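Local coordinates for antitoxin HipB (Escherichia coli, PDB 4Z5H), which neutralises the toxin HipA and, as a homodimer, binds and bends operator DNA to repress the hipBA operon, at residues 56-59 against 60-64. The protein carries 1 engineered substitution. Sequence-based numbering, arbitrary orientation.
Sequences FKIL and QSLEL
A Schellman motif joins Leu59 and Leu64 where helix 52-61 of the HTH cro/C1-type fold ends and the chain passes into strand 64-70. Glu63, at positive phi (60°), is the C-prime residue that turns the chain back. Leu64 N reaches across the turn to Leu59 O at 3.0 Å, while Glu63 N closes the inner loop on Gln60 O, also at 3.0 Å. Leu62, the first residue to leave helical angles, still gives its N-H to Ile58 O at 3.0 Å and makes a weak second bond to Leu59 O.

Ile58 O takes a second donor, Ser61 OG, at 2.7 Å, in the carbonyl plane and on a lone pair. With chi1 at 81° the hydroxyl sits between Ser61's own backbone N and carbonyl carbon, which folds it back against the preceding turn. The buried Ser61 hydroxyl thus finds an acceptor in the last turn, and Ile58 O is gripped by two bonds.

The Ile58 and Leu62 side chains lie alongside each other and both pack on Met15 of helix 8-21; Ile58 CG2 and Leu62 CD1 meet at 4.1 Å. Leu62 also packs on Leu29 and Trp24. Leu64 already belongs to an antiparallel ladder with a strand of the second subunit, and Leu59 touches Leu68 of that chain, so the helix end leads directly into the dimer sheet. Across the turn the Leu59 and Leu64 side chains cross at about a right angle, Leu59 CD2 resting 3.6 Å from Leu64 CB.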
loop_
_atom_site.group_PDB
_atom_site.type_symbol
_atom_site.label_atom_id
_atom_site.label_comp_id
_atom_site.label_asym_id
_atom_site.label_seq_id
_atom_site.Cartn_x
_atom_site.Cartn_y
_atom_site.Cartn_z
ATOM N N PHE A 56 0.812 0.823 -6.504
ATOM C CA PHE A 56 0.018 -0.117 -7.277
ATOM C C PHE A 56 0.552 -0.393 -8.683
ATOM O O PHE A 56 0.483 -1.484 -9.149
ATOM C CB PHE A 56 -1.479 0.188 -7.237
ATOM C CG PHE A 56 -2.141 -0.271 -5.974
ATOM C CD1 PHE A 56 -2.485 -1.595 -5.796
ATOM C CD2 PHE A 56 -2.369 0.611 -4.942
ATOM C CE1 PHE A 56 -3.061 -2.024 -4.623
ATOM C CE2 PHE A 56 -2.952 0.192 -3.764
ATOM C CZ PHE A 56 -3.291 -1.124 -3.598
ATOM N N LYS A 57 1.090 0.624 -9.322
ATOM C CA LYS A 57 1.674 0.479 -10.635
ATOM C C LYS A 57 2.889 -0.451 -10.617
ATOM O O LYS A 57 3.001 -1.324 -11.432
ATOM C CB LYS A 57 2.031 1.839 -11.207
ATOM C CG LYS A 57 0.818 2.625 -11.652
ATOM C CD LYS A 57 1.189 3.944 -12.279
ATOM C CE LYS A 57 -0.037 4.622 -12.853
ATOM N NZ LYS A 57 0.311 5.962 -13.331
ATOM N N ILE A 58 3.761 -0.245 -9.642
ATOM C CA ILE A 58 4.929 -1.085 -9.446
ATOM C C ILE A 58 4.512 -2.522 -9.127
ATOM O O ILE A 58 5.049 -3.448 -9.675
ATOM C CB ILE A 58 5.904 -0.511 -8.397
ATOM C CG1 ILE A 58 6.480 0.813 -8.890
ATOM C CG2 ILE A 58 7.048 -1.468 -8.149
ATOM C CD1 ILE A 58 7.210 1.620 -7.855
ATOM N N LEU A 59 3.481 -2.677 -8.311
ATOM C CA LEU A 59 2.987 -3.983 -7.967
ATOM C C LEU A 59 2.568 -4.715 -9.231
ATOM O O LEU A 59 2.928 -5.845 -9.407
ATOM C CB LEU A 59 1.745 -3.853 -7.105
ATOM C CG LEU A 59 1.634 -4.183 -5.639
ATOM C CD1 LEU A 59 0.183 -4.338 -5.240
ATOM C CD2 LEU A 59 2.502 -5.314 -5.131
ATOM N N GLN A 60 1.865 -4.029 -10.121
ATOM C CA GLN A 60 1.453 -4.599 -11.388
ATOM C C GLN A 60 2.657 -5.016 -12.242
ATOM O O GLN A 60 2.672 -6.100 -12.774
ATOM C CB GLN A 60 0.595 -3.619 -12.182
ATOM C CG GLN A 60 0.009 -4.235 -13.435
ATOM C CD GLN A 60 -0.298 -3.246 -14.544
ATOM O OE1 GLN A 60 0.038 -2.079 -14.470
ATOM N NE2 GLN A 60 -0.971 -3.719 -15.565
ATOM N N SER A 61 3.674 -4.174 -12.276
ATOM C CA SER A 61 4.879 -4.444 -13.042
ATOM C C SER A 61 5.568 -5.715 -12.555
ATOM O O SER A 61 6.152 -6.407 -13.336
ATOM C CB SER A 61 5.849 -3.259 -13.043
ATOM O OG SER A 61 6.610 -3.200 -11.889
ATOM N N LEU A 62 5.450 -6.001 -11.265
ATOM C CA LEU A 62 6.080 -7.138 -10.640
ATOM C C LEU A 62 5.208 -8.398 -10.698
ATOM O O LEU A 62 5.527 -9.389 -10.107
ATOM C CB LEU A 62 6.488 -6.811 -9.204
ATOM C CG LEU A 62 7.582 -5.777 -8.923
ATOM C CD1 LEU A 62 7.671 -5.439 -7.445
ATOM C CD2 LEU A 62 8.931 -6.227 -9.444
ATOM N N GLU A 63 4.089 -8.314 -11.396
ATOM C CA GLU A 63 3.108 -9.388 -11.470
ATOM C C GLU A 63 2.532 -9.776 -10.096
ATOM O O GLU A 63 2.232 -10.911 -9.835
ATOM C CB GLU A 63 3.690 -10.597 -12.213
ATOM C CG GLU A 63 4.206 -10.241 -13.583
ATOM C CD GLU A 63 4.898 -11.374 -14.322
ATOM O OE1 GLU A 63 5.347 -12.340 -13.702
ATOM O OE2 GLU A 63 5.013 -11.270 -15.544
ATOM N N LEU A 64 2.378 -8.780 -9.251
ATOM C CA LEU A 64 1.883 -8.931 -7.909
ATOM C C LEU A 64 0.586 -8.176 -7.680
ATOM O O LEU A 64 0.281 -7.230 -8.359
ATOM C CB LEU A 64 2.893 -8.414 -6.895
ATOM C CG LEU A 64 4.275 -9.050 -6.795
ATOM C CD1 LEU A 64 5.153 -8.235 -5.880
ATOM C CD2 LEU A 64 4.167 -10.474 -6.326
#